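Fibronectin type III domain-containing protein (Simiduia agarivorans, PDB 6P2K) probably hydrolyses xyloglucan as a glycoside hydrolase of family 74, this chain being the catalytic beta-propeller part of a longer protein. Local coordinates at residues Asp447-Asp452 and Lys508-Asp513; Asn476-Ala481 and Gly498-Lys503. One frame throughout, in Å; residues are numbered along the deposited sequence.

Interaction 1 (Asp447-Asp452 and Lys508-Asp513); sequences DVQAVD and KGVLRD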
ATOM      1  N   ASP B 447      -2.701  31.736  11.823  1.00 16.24           N
ATOM      2  CA  ASP B 447      -1.647  32.548  12.425  1.00 18.20           C
ATOM      3  C   ASP B 447      -0.435  31.670  12.699  1.00 15.73           C
ATOM      4  O   ASP B 447      -0.535  30.689  13.439  1.00 16.03           O
ATOM      5  CB  ASP B 447      -2.137  33.214  13.715  1.00 20.72           C
ATOM      6  CG  ASP B 447      -1.212  34.315  14.191  1.00 21.33           C
ATOM      7  OD1 ASP B 447      -0.278  34.012  14.966  1.00 17.17           O
ATOM      8  OD2 ASP B 447      -1.417  35.482  13.789  1.00 22.82           O
ATOM      9  N   VAL B 448       0.708  32.027  12.108  1.00 17.06           N
ATOM     10  CA  VAL B 448       1.920  31.203  12.146  1.00 15.01           C
ATOM     11  C   VAL B 448       3.094  32.130  12.460  1.00 18.33           C
ATOM     12  O   VAL B 448       3.732  32.683  11.558  1.00 15.56           O
ATOM     13  CB  VAL B 448       2.150  30.441  10.837  1.00 16.01           C
ATOM     14  CG1 VAL B 448       3.410  29.589  10.931  1.00 15.95           C
ATOM     15  CG2 VAL B 448       0.943  29.571  10.508  1.00 15.78           C
ATOM     16  N   GLN B 449       3.416  32.274  13.748  1.00 16.26           N
ATOM     17  CA  GLN B 449       4.395  33.261  14.190  1.00 16.19           C
ATOM     18  C   GLN B 449       5.840  32.772  14.138  1.00 17.83           C
ATOM     19  O   GLN B 449       6.753  33.590  14.289  1.00 20.13           O
ATOM     20  CB  GLN B 449       4.061  33.727  15.614  1.00 15.51           C
ATOM     21  CG  GLN B 449       2.791  34.571  15.686  1.00 17.67           C
ATOM     22  CD  GLN B 449       2.447  35.045  17.090  1.00 20.79           C
ATOM     23  OE1 GLN B 449       3.327  35.286  17.916  1.00 23.08           O
ATOM     24  NE2 GLN B 449       1.154  35.188  17.363  1.00 20.91           N
ATOM     25  N   ALA B 450       6.079  31.480  13.918  1.00 14.97           N
ATOM     26  CA  ALA B 450       7.444  30.971  13.894  1.00 16.92           C
ATOM     27  C   ALA B 450       7.506  29.698  13.061  1.00 17.15           C
ATOM     28  O   ALA B 450       6.626  28.841  13.164  1.00 18.58           O
ATOM     29  CB  ALA B 450       7.960  30.699  15.314  1.00 13.61           C
ATOM     30  N   VAL B 451       8.553  29.587  12.239  1.00 12.63           N
ATOM     31  CA  VAL B 451       8.833  28.391  11.452  1.00 14.33           C
ATOM     32  C   VAL B 451      10.331  28.117  11.496  1.00 17.61           C
ATOM     33  O   VAL B 451      11.141  29.023  11.714  1.00 15.23           O
ATOM     34  CB  VAL B 451       8.357  28.522   9.984  1.00 14.82           C
ATOM     35  CG1 VAL B 451       6.835  28.535   9.907  1.00 15.67           C
ATOM     36  CG2 VAL B 451       8.936  29.776   9.338  1.00 13.70           C
ATOM     37  N   ASP B 452      10.696  26.851  11.282  1.00 20.37           N
ATOM     38  CA  ASP B 452      12.093  26.432  11.210  1.00 20.51           C
ATOM     39  C   ASP B 452      12.143  25.050  10.568  1.00 19.10           C
ATOM     40  O   ASP B 452      11.109  24.427  10.314  1.00 19.57           O
ATOM     41  CB  ASP B 452      12.754  26.428  12.596  1.00 22.08           C
ATOM     42  CG  ASP B 452      14.242  26.759  12.540  1.00 25.08           C
ATOM     43  OD1 ASP B 452      14.845  26.639  11.448  1.00 23.95           O
ATOM     44  OD2 ASP B 452      14.810  27.139  13.590  1.00 22.03           O
ATOM     45  N   LYS B 508      -0.752  26.070  26.967  1.00 21.30           N
ATOM     46  CA  LYS B 508      -1.527  26.734  25.926  1.00 24.44           C
ATOM     47  C   LYS B 508      -0.946  28.072  25.483  1.00 22.83           C
ATOM     48  O   LYS B 508      -1.464  28.658  24.526  1.00 23.15           O
ATOM     49  CB  LYS B 508      -2.967  26.948  26.405  1.00 32.33           C
ATOM     50  CG  LYS B 508      -3.134  28.154  27.321  1.00 41.33           C
ATOM     51  CD  LYS B 508      -4.271  27.974  28.319  1.00 51.66           C
ATOM     52  CE  LYS B 508      -5.609  27.773  27.624  1.00 57.87           C
ATOM     53  NZ  LYS B 508      -6.721  27.548  28.595  1.00 62.79           N
ATOM     54  N   GLY B 509       0.093  28.578  26.140  1.00 18.20           N
ATOM     55  CA  GLY B 509       0.639  29.872  25.758  1.00 19.25           C
ATOM     56  C   GLY B 509       1.254  29.826  24.368  1.00 21.01           C
ATOM     57  O   GLY B 509       1.904  28.852  23.984  1.00 19.63           O
ATOM     58  N   VAL B 510       1.030  30.903  23.602  1.00 18.62           N
ATOM     59  CA  VAL B 510       1.539  30.995  22.237  1.00 17.21           C
ATOM     60  C   VAL B 510       3.045  30.778  22.231  1.00 19.52           C
ATOM     61  O   VAL B 510       3.777  31.383  23.020  1.00 17.65           O
ATOM     62  CB  VAL B 510       1.167  32.356  21.621  1.00 21.03           C
ATOM     63  CG1 VAL B 510       1.916  32.578  20.311  1.00 20.45           C
ATOM     64  CG2 VAL B 510      -0.337  32.450  21.394  1.00 20.50           C
ATOM     65  N   LEU B 511       3.509  29.892  21.349  1.00 20.94           N
ATOM     66  CA  LEU B 511       4.943  29.658  21.167  1.00 19.64           C
ATOM     67  C   LEU B 511       5.479  30.769  20.270  1.00 20.35           C
ATOM     68  O   LEU B 511       5.616  30.623  19.053  1.00 19.24           O
ATOM     69  CB  LEU B 511       5.202  28.281  20.566  1.00 15.69           C
ATOM     70  CG  LEU B 511       4.412  27.094  21.115  1.00 18.19           C
ATOM     71  CD1 LEU B 511       4.767  25.810  20.368  1.00 20.45           C
ATOM     72  CD2 LEU B 511       4.650  26.936  22.605  1.00 18.19           C
ATOM     73  N   ARG B 512       5.791  31.912  20.893  1.00 20.33           N
ATOM     74  CA  ARG B 512       6.111  33.098  20.102  1.00 21.20           C
ATOM     75  C   ARG B 512       7.357  32.895  19.249  1.00 22.39           C
ATOM     76  O   ARG B 512       7.473  33.497  18.176  1.00 21.37           O
ATOM     77  CB  ARG B 512       6.264  34.324  20.998  1.00 19.59           C
ATOM     78  CG  ARG B 512       6.207  35.608  20.198  1.00 21.45           C
ATOM     79  CD  ARG B 512       6.135  36.851  21.055  1.00 24.77           C
ATOM     80  NE  ARG B 512       6.150  38.042  20.210  1.00 19.52           N
ATOM     81  CZ  ARG B 512       6.700  39.201  20.555  1.00 24.79           C
ATOM     82  NH1 ARG B 512       7.283  39.334  21.739  1.00 23.46           N
ATOM     83  NH2 ARG B 512       6.670  40.227  19.709  1.00 24.79           N
ATOM     84  N   ASP B 513       8.294  32.057  19.686  1.00 22.81           N
ATOM     85  CA  ASP B 513       9.316  31.577  18.769  1.00 22.14           C
ATOM     86  C   ASP B 513       9.557  30.094  18.998  1.00 20.85           C
ATOM     87  O   ASP B 513       9.342  29.561  20.090  1.00 19.65           O
ATOM     88  CB  ASP B 513      10.640  32.352  18.885  1.00 22.64           C
ATOM     89  CG  ASP B 513      11.542  32.181  17.648  1.00 24.96           C
ATOM     90  OD1 ASP B 513      11.044  32.184  16.488  1.00 21.73           O
ATOM     91  OD2 ASP B 513      12.773  32.056  17.844  1.00 23.51           O
TER
HETATM   92  O   HOH W   1       5.316  37.243  17.359  1.00 27.17           O
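The Q449 carboxamide lies over a methyl of V510, the two side chains crossing at about a right angle, with Q449 OE1 3.9 Å from V510 CG1. The same OE1 of Q449 touches the R512 chain at CG, 3.7 Å away. CD stands anti to CA in Q449 (chi2 -180°), which carries the amide out to these two neighbours. A water donates to Q449 OE1 at 2.8 Å and accepts from R512 NE at 3.1 Å, sitting in the guanidinium plane; the planes of amide and guanidinium are 83° apart. At the other end of the amide, Q449 NE2 donates to the syn side of D447 OD1 at 3.0 Å, so water and carboxylate together fix which way the amide is turned. Beyond NE, R512 belongs to W616, whose carbonyl takes NH2 and whose ring makes a cation-pi contact. Further along, A450 CB packs 3.6 Å from D513 OD1, which binds a zinc ion together with D405, while D513 OD2 accepts from I573 N. No direct hydrogen bond joins the segments; their strands splay by 51°, as the first strands of successive blades do in a beta-propeller.

Interaction 2 (Asn476-Ala481 and Gly498-Lys503); sequences NGRLWA and GGPNAK
The R478 guanidinium carries G499 CA on one face, 3.8 Å above the plane and over its centre. P500 lies over that same face but towards one corner, its CD 3.2 Å from R478 NH2. Around the group, NH1 forms a salt bridge with E495, NH2 makes a weak hydrogen bond to the carbonyl of G319 of the second subunit, and NE reaches back to N476 OD1 in another weak bond. N476 OD1 also accepts from T467 OG1, which steadies the second flat group, the N476 amide; its ND2 packs 3.7 Å from P500 CD. With chi1 at -58°, R478 CG is anti to its own carbonyl carbon and rests 3.5 Å from G499 N. An alanine at R478 would probably leave E495 without this positive partner and open a gap over G499 CA and P500 CD.

Beneath the side chains the backbones pair. R478 and G498 form an antiparallel, non-hydrogen-bonded pair that carries the bonding of the last two strands of this propeller blade, 478-483 and 493-496, a little way into the following loop. G499 N donates to G477 O at 2.8 Å, nearly straight at 169°, and G498 CA adds a CA-H...O contact to the same oxygen. The two glycines suit this closeness: a side chain on G498 would collide with G477 O, and one on G499 with R478 NH1. The loop then turns back through a type I turn from G499 to A502, and G498 and K503 bond to each other in both directions, N to O. P500 and N476 also pack on G319 of the neighbouring copy, placing this end of the blade at a subunit interface.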
ATOM      1  N   ASN B 476      -3.548  30.243  20.841  1.00 15.47           N
ATOM      2  CA  ASN B 476      -2.753  29.422  21.747  1.00 16.11           C
ATOM      3  C   ASN B 476      -1.517  28.910  21.017  1.00 16.71           C
ATOM      4  O   ASN B 476      -1.348  29.111  19.813  1.00 18.20           O
ATOM      5  CB  ASN B 476      -3.573  28.254  22.304  1.00 19.81           C
ATOM      6  CG  ASN B 476      -4.443  27.602  21.253  1.00 24.49           C
ATOM      7  OD1 ASN B 476      -3.947  27.061  20.263  1.00 28.38           O
ATOM      8  ND2 ASN B 476      -5.753  27.654  21.458  1.00 21.93           N
ATOM      9  N   GLY B 477      -0.647  28.244  21.777  1.00 17.21           N
ATOM     10  CA  GLY B 477       0.550  27.647  21.216  1.00 17.08           C
ATOM     11  C   GLY B 477       0.303  26.216  20.787  1.00 17.81           C
ATOM     12  O   GLY B 477      -0.245  25.414  21.547  1.00 21.07           O
ATOM     13  N   ARG B 478       0.698  25.903  19.554  1.00 18.68           N
ATOM     14  CA  ARG B 478       0.631  24.552  19.010  1.00 21.34           C
ATOM     15  C   ARG B 478       1.879  24.301  18.180  1.00 23.09           C
ATOM     16  O   ARG B 478       2.259  25.144  17.360  1.00 19.48           O
ATOM     17  CB  ARG B 478      -0.601  24.341  18.123  1.00 20.56           C
ATOM     18  CG  ARG B 478      -1.946  24.596  18.758  1.00 23.03           C
ATOM     19  CD  ARG B 478      -3.023  24.369  17.707  1.00 23.94           C
ATOM     20  NE  ARG B 478      -4.375  24.602  18.200  1.00 30.52           N
ATOM     21  CZ  ARG B 478      -5.223  23.634  18.531  1.00 32.58           C
ATOM     22  NH1 ARG B 478      -4.856  22.363  18.435  1.00 29.58           N
ATOM     23  NH2 ARG B 478      -6.441  23.937  18.961  1.00 32.04           N
ATOM     24  N   LEU B 479       2.498  23.141  18.371  1.00 18.44           N
ATOM     25  CA  LEU B 479       3.685  22.756  17.620  1.00 16.26           C
ATOM     26  C   LEU B 479       3.281  21.770  16.527  1.00 17.80           C
ATOM     27  O   LEU B 479       2.783  20.679  16.823  1.00 15.47           O
ATOM     28  CB  LEU B 479       4.731  22.142  18.548  1.00 19.02           C
ATOM     29  CG  LEU B 479       6.053  21.713  17.914  1.00 19.54           C
ATOM     30  CD1 LEU B 479       6.863  22.931  17.484  1.00 19.63           C
ATOM     31  CD2 LEU B 479       6.835  20.854  18.889  1.00 19.06           C
ATOM     32  N   TRP B 480       3.483  22.161  15.270  1.00 15.59           N
ATOM     33  CA  TRP B 480       3.190  21.314  14.124  1.00 14.63           C
ATOM     34  C   TRP B 480       4.481  20.947  13.402  1.00 18.48           C
ATOM     35  O   TRP B 480       5.472  21.683  13.451  1.00 15.90           O
ATOM     36  CB  TRP B 480       2.229  22.004  13.147  1.00 11.85           C
ATOM     37  CG  TRP B 480       0.870  22.279  13.724  1.00 15.04           C
ATOM     38  CD1 TRP B 480       0.541  23.256  14.621  1.00 15.04           C
ATOM     39  CD2 TRP B 480      -0.345  21.575  13.432  1.00 14.60           C
ATOM     40  NE1 TRP B 480      -0.802  23.198  14.912  1.00 18.27           N
ATOM     41  CE2 TRP B 480      -1.367  22.175  14.194  1.00 16.99           C
ATOM     42  CE3 TRP B 480      -0.664  20.492  12.603  1.00 15.91           C
ATOM     43  CZ2 TRP B 480      -2.688  21.733  14.151  1.00 13.18           C
ATOM     44  CZ3 TRP B 480      -1.977  20.051  12.561  1.00 14.97           C
ATOM     45  CH2 TRP B 480      -2.973  20.670  13.333  1.00 17.12           C
ATOM     46  N   ALA B 481       4.455  19.800  12.724  1.00 17.40           N
ATOM     47  CA  ALA B 481       5.630  19.275  12.040  1.00 17.00           C
ATOM     48  C   ALA B 481       5.230  18.701  10.691  1.00 18.78           C
ATOM     49  O   ALA B 481       4.240  17.968  10.598  1.00 21.27           O
ATOM     50  CB  ALA B 481       6.319  18.198  12.885  1.00 15.07           C
ATOM     51  N   GLY B 498       0.840  20.921  22.428  1.00 18.82           N
ATOM     52  CA  GLY B 498       0.176  22.183  22.683  1.00 18.28           C
ATOM     53  C   GLY B 498      -1.328  22.153  22.516  1.00 20.60           C
ATOM     54  O   GLY B 498      -1.979  21.149  22.827  1.00 20.92           O
ATOM     55  N   GLY B 499      -1.892  23.256  22.025  1.00 20.23           N
ATOM     56  CA  GLY B 499      -3.322  23.399  21.908  1.00 20.35           C
ATOM     57  C   GLY B 499      -3.957  23.671  23.256  1.00 22.05           C
ATOM     58  O   GLY B 499      -3.283  23.682  24.291  1.00 24.12           O
ATOM     59  N   PRO B 500      -5.271  23.903  23.273  1.00 28.91           N
ATOM     60  CA  PRO B 500      -5.946  24.160  24.555  1.00 32.12           C
ATOM     61  C   PRO B 500      -5.981  22.955  25.481  1.00 33.68           C
ATOM     62  O   PRO B 500      -6.153  23.140  26.692  1.00 37.51           O
ATOM     63  CB  PRO B 500      -7.359  24.586  24.136  1.00 31.89           C
ATOM     64  CG  PRO B 500      -7.542  24.023  22.766  1.00 30.52           C
ATOM     65  CD  PRO B 500      -6.184  24.027  22.125  1.00 29.64           C
ATOM     66  N   ASN B 501      -5.819  21.737  24.969  1.00 34.36           N
ATOM     67  CA  ASN B 501      -5.777  20.563  25.832  1.00 39.41           C
ATOM     68  C   ASN B 501      -4.357  20.184  26.247  1.00 34.88           C
ATOM     69  O   ASN B 501      -4.164  19.117  26.841  1.00 31.82           O
ATOM     70  CB  ASN B 501      -6.473  19.371  25.163  1.00 42.51           C
ATOM     71  CG  ASN B 501      -6.004  19.129  23.746  1.00 46.52           C
ATOM     72  OD1 ASN B 501      -4.808  19.015  23.486  1.00 49.13           O
ATOM     73  ND2 ASN B 501      -6.951  19.031  22.820  1.00 50.19           N
ATOM     74  N   ALA B 502      -3.370  21.033  25.947  1.00 29.19           N
ATOM     75  CA  ALA B 502      -2.000  20.873  26.439  1.00 29.16           C
ATOM     76  C   ALA B 502      -1.421  19.506  26.069  1.00 25.72           C
ATOM     77  O   ALA B 502      -0.888  18.780  26.910  1.00 24.04           O
ATOM     78  CB  ALA B 502      -1.931  21.107  27.951  1.00 28.82           C
ATOM     79  N   LYS B 503      -1.544  19.159  24.790  1.00 23.26           N
ATOM     80  CA  LYS B 503      -0.978  17.918  24.282  1.00 21.61           C
ATOM     81  C   LYS B 503       0.517  17.860  24.574  1.00 19.61           C
ATOM     82  O   LYS B 503       1.220  18.871  24.488  1.00 16.50           O
ATOM     83  CB  LYS B 503      -1.239  17.818  22.779  1.00 24.23           C
ATOM     84  CG  LYS B 503      -0.628  16.619  22.078  1.00 24.73           C
ATOM     85  CD  LYS B 503      -0.919  16.695  20.580  1.00 25.19           C
ATOM     86  CE  LYS B 503      -0.497  15.430  19.852  1.00 27.37           C
ATOM     87  NZ  LYS B 503      -1.341  14.265  20.248  1.00 28.53           N
TER

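From the N-terminal side, the chain enters with 447-452 on the first strand of a blade, crosses strand 459-467 and reaches 476-481 on the third. After strand 493-496, the fourth, it loops back through 498-503 against 476-481, so interaction 2 closes a short loop within the blade. The chain then passes 508-513 and starts the next blade, where interaction 1 closes the longer loop around the whole of the first; interaction 2 is nested inside it. The two also meet: K508 O probably accepts a hydrogen bond from G477 N at 2.9 Å, and L511 packs on G477. Blade closure and the passage to the next blade are thus joined through G477.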